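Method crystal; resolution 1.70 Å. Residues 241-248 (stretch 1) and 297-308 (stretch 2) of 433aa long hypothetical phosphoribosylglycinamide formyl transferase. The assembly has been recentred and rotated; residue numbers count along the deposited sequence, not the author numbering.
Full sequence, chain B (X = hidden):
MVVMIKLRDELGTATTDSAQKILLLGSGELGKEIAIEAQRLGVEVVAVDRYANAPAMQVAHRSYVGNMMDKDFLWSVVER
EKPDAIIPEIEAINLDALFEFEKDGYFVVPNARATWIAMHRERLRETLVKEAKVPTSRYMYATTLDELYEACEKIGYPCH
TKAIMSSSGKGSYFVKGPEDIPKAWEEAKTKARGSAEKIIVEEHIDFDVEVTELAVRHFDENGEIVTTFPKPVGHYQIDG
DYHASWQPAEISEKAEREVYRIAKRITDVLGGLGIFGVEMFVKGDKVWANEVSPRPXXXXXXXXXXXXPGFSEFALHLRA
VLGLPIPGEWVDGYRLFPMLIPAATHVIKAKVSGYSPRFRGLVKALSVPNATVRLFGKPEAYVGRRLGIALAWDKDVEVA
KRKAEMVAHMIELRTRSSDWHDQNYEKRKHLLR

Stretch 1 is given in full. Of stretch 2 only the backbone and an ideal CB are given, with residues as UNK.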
# COMPACT_ATOMS: atom_id res chain seq x y z
N ASP B 241 19.73 16.39 5.83
CA ASP B 241 18.73 15.33 5.88
C ASP B 241 17.34 15.89 6.23
O ASP B 241 17.18 16.71 7.16
CB ASP B 241 19.14 14.25 6.89
CG ASP B 241 18.22 13.01 6.85
OD1 ASP B 241 17.09 13.07 7.41
OD2 ASP B 241 18.63 11.99 6.24
N TYR B 242 16.34 15.48 5.45
CA TYR B 242 15.01 15.98 5.72
C TYR B 242 14.56 15.30 7.01
O TYR B 242 14.98 14.18 7.35
CB TYR B 242 14.09 15.74 4.50
CG TYR B 242 12.99 14.72 4.71
CD1 TYR B 242 11.72 15.10 5.17
CD2 TYR B 242 13.24 13.37 4.48
CE1 TYR B 242 10.73 14.14 5.39
CE2 TYR B 242 12.26 12.42 4.72
CZ TYR B 242 11.01 12.81 5.17
OH TYR B 242 10.06 11.86 5.43
N HIS B 243 13.75 16.02 7.77
CA HIS B 243 13.27 15.54 9.05
C HIS B 243 11.76 15.41 9.03
O HIS B 243 11.21 14.53 9.69
CB HIS B 243 13.69 16.54 10.15
CG HIS B 243 14.23 15.88 11.38
ND1 HIS B 243 13.75 16.15 12.65
CD2 HIS B 243 15.18 14.92 11.54
CE1 HIS B 243 14.37 15.38 13.53
NE2 HIS B 243 15.25 14.62 12.88
N ALA B 244 11.09 16.30 8.31
CA ALA B 244 9.62 16.31 8.24
C ALA B 244 9.18 16.92 6.92
O ALA B 244 9.89 17.77 6.38
CB ALA B 244 9.03 17.16 9.40
N SER B 245 8.03 16.50 6.39
CA SER B 245 7.49 17.08 5.16
C SER B 245 5.99 17.08 5.27
O SER B 245 5.41 16.39 6.14
CB SER B 245 7.92 16.29 3.91
OG SER B 245 7.39 14.96 4.00
N TRP B 246 5.31 17.86 4.43
CA TRP B 246 3.88 17.91 4.56
C TRP B 246 3.29 18.40 3.27
O TRP B 246 3.99 19.02 2.46
CB TRP B 246 3.46 18.87 5.73
CG TRP B 246 4.07 20.28 5.61
CD1 TRP B 246 3.54 21.38 4.96
CD2 TRP B 246 5.34 20.68 6.12
NE1 TRP B 246 4.45 22.45 5.03
CE2 TRP B 246 5.55 22.02 5.74
CE3 TRP B 246 6.33 20.02 6.87
CZ2 TRP B 246 6.72 22.72 6.08
CZ3 TRP B 246 7.49 20.72 7.22
CH2 TRP B 246 7.68 22.06 6.82
N GLN B 247 2.00 18.13 3.09
CA GLN B 247 1.32 18.59 1.86
C GLN B 247 -0.07 19.03 2.28
O GLN B 247 -0.72 18.34 3.04
CB GLN B 247 1.19 17.45 0.84
CG GLN B 247 0.81 17.91 -0.58
CD GLN B 247 0.60 16.74 -1.54
OE1 GLN B 247 -0.07 15.76 -1.18
NE2 GLN B 247 1.13 16.85 -2.77
N PRO B 248 -0.55 20.18 1.79
CA PRO B 248 0.12 21.11 0.88
C PRO B 248 0.95 22.14 1.63
O PRO B 248 0.71 22.42 2.81
CB PRO B 248 -1.04 21.76 0.13
CG PRO B 248 -2.10 21.95 1.27
CD PRO B 248 -1.92 20.65 2.14
N UNK B 297 11.45 11.38 -4.31
CA UNK B 297 12.31 12.00 -3.33
C UNK B 297 11.74 11.73 -1.93
O UNK B 297 10.51 11.61 -1.76
CB UNK B 297 12.44 13.50 -3.60
N UNK B 298 12.61 11.68 -0.92
CA UNK B 298 12.11 11.37 0.40
C UNK B 298 11.01 12.26 0.96
O UNK B 298 10.09 11.76 1.60
CB UNK B 298 13.29 11.40 1.37
N UNK B 299 11.05 13.56 0.67
CA UNK B 299 10.02 14.47 1.20
C UNK B 299 8.66 14.07 0.67
O UNK B 299 7.64 14.30 1.33
CB UNK B 299 10.32 15.92 0.83
N UNK B 300 8.67 13.44 -0.50
CA UNK B 300 7.43 12.98 -1.13
C UNK B 300 6.77 11.80 -0.44
O UNK B 300 5.69 11.41 -0.85
CB UNK B 300 7.71 12.60 -2.59
N UNK B 301 7.39 11.23 0.60
CA UNK B 301 6.72 10.12 1.30
C UNK B 301 5.41 10.58 1.90
O UNK B 301 4.53 9.77 2.15
CB UNK B 301 7.62 9.54 2.40
N UNK B 302 5.24 11.88 2.11
CA UNK B 302 3.94 12.35 2.62
C UNK B 302 2.77 11.90 1.71
O UNK B 302 1.65 11.65 2.19
CB UNK B 302 3.95 13.88 2.74
N UNK B 303 3.04 11.74 0.41
CA UNK B 303 1.98 11.33 -0.52
C UNK B 303 1.45 9.91 -0.29
O UNK B 303 0.42 9.53 -0.85
CB UNK B 303 2.50 11.44 -1.95
N UNK B 304 2.13 9.14 0.57
CA UNK B 304 1.63 7.82 0.96
C UNK B 304 0.32 8.07 1.73
O UNK B 304 -0.53 7.19 1.82
CB UNK B 304 2.65 7.05 1.80
N UNK B 305 0.16 9.27 2.29
CA UNK B 305 -1.11 9.52 3.00
C UNK B 305 -1.95 10.65 2.38
O UNK B 305 -3.18 10.61 2.46
CB UNK B 305 -0.82 9.86 4.46
N UNK B 306 -1.29 11.65 1.81
CA UNK B 306 -2.04 12.80 1.24
C UNK B 306 -2.59 12.55 -0.14
O UNK B 306 -3.49 13.26 -0.57
CB UNK B 306 -1.14 14.04 1.18
N UNK B 307 -2.04 11.59 -0.88
CA UNK B 307 -2.62 11.24 -2.17
C UNK B 307 -3.51 10.02 -1.99
O UNK B 307 -3.33 9.26 -1.04
CB UNK B 307 -1.53 10.98 -3.21
N UNK B 308 -4.45 9.79 -2.93
CA UNK B 308 -5.35 8.63 -2.84
C UNK B 308 -4.61 7.31 -3.11
O UNK B 308 -3.49 7.31 -3.58
CB UNK B 308 -6.51 8.79 -3.83

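Along strand 241-247, Y242, S245 and Q247 point toward the second stretch, while A244 and W246 point away; between Y242 and S245 the strict alternation is broken, at H243, whose psi is -34°.

Position 297 has an extended backbone and nothing of stretch 1 within 5.5 Å of its ideal CB, so contact sets little constraint; it is H297, whose backbone O accepts from the N of residue 300.

Position 298 opens a 3-10 turn, and its ideal CB lies 3.6 Å from Y242 CE2. A short polar or small side chain would fit beside the ring. The residue is D298, chi1 p, with its CG 3.4 Å from Y242 CD2.

At 299 the backbone itself does much of the work. Its CA sits over the face of the Y242 ring, 4.3 Å from the centroid in a CH-pi contact, and its O accepts a hydrogen bond from S245 OG at 2.8 Å. The CB points sideways, 3.9 Å from S245 CB, which suits a compact residue such as alanine, serine, threonine or valine. T299 is found, its CG2 3.9 Å from Y242 CG.

Position 300 turns away from the strand, and a CB there would lie 3.1 Å from the O of H297. Glycine is the natural answer, and G300 it is.

At 301 the CB is sideways, 4.5 Å from Y242 OH; a long, flexible apolar chain could reach the ring edge. M301 does so, bringing CE to 3.8 Å from Y242 OH, near the ring plane.

Position 302 points straight at the strand, its ideal CB 3.8 Å from S245 OG and 4.4 Å from W246 CA. A medium apolar side chain suits this site, branched at CB or not. V302 packs CG2 4.0 Å from W246 CA and CG1 4.1 Å from Q247 CB.

Position 303 is sideways to the strand, leaving several small residues possible. T303 brings CG2 to 4.1 Å from Q247 OE1, while its OG1 donates to G300 O at 2.7 Å.

Positions 304 and 305 are out of reach, so stretch 1 does not choose among residues; they are L304 and A305.

At 306 the ideal CB is only 3.1 Å from Q247 OE1, an acceptor at close quarters. A small donor is favoured, serine above all. S306, chi1 p, donates from OG to Q247 OE1 at 2.6 Å.

Position 307 leaves helical angles, its CB sideways, but a longer polar chain could meet the end of Q247. H307 does: Q247 NE2 gives a weak hydrogen bond to H307 NE2 at 3.4 Å.

Position 308, extended and distant, is P308.

Stretch 2, residues 297-308: HDTGMVTLASHP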
# COMPACT_ATOMS: atom_id res chain seq x y z
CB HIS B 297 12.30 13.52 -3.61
CG HIS B 297 13.33 14.29 -2.85
ND1 HIS B 297 14.68 14.07 -3.00
CD2 HIS B 297 13.20 15.29 -1.95
CE1 HIS B 297 15.35 14.90 -2.23
NE2 HIS B 297 14.48 15.65 -1.58
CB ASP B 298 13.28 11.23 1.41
CG ASP B 298 14.24 12.41 1.41
OD1 ASP B 298 15.35 12.25 1.97
OD2 ASP B 298 13.90 13.50 0.88
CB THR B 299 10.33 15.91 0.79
OG1 THR B 299 10.32 16.00 -0.64
CG2 THR B 299 11.73 16.33 1.34
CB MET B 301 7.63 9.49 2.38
CG MET B 301 8.64 8.49 1.75
SD MET B 301 9.56 7.60 3.06
CE MET B 301 10.87 8.75 3.44
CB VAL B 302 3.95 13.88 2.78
CG1 VAL B 302 4.11 14.57 1.42
CG2 VAL B 302 2.61 14.33 3.44
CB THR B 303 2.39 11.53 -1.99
OG1 THR B 303 3.49 10.67 -2.30
CG2 THR B 303 2.76 13.01 -2.24
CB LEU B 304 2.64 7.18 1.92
CG LEU B 304 3.91 6.76 1.20
CD1 LEU B 304 4.94 6.23 2.24
CD2 LEU B 304 3.59 5.65 0.17
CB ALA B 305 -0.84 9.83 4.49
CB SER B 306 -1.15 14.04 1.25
OG SER B 306 0.01 13.77 0.50
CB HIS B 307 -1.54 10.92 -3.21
CG HIS B 307 -0.91 12.14 -3.81
ND1 HIS B 307 -0.04 12.07 -4.87
CD2 HIS B 307 -0.97 13.45 -3.45
CE1 HIS B 307 0.42 13.29 -5.14
NE2 HIS B 307 -0.13 14.14 -4.30
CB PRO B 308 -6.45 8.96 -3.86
CG PRO B 308 -5.83 9.91 -4.83
CD PRO B 308 -4.79 10.69 -4.06
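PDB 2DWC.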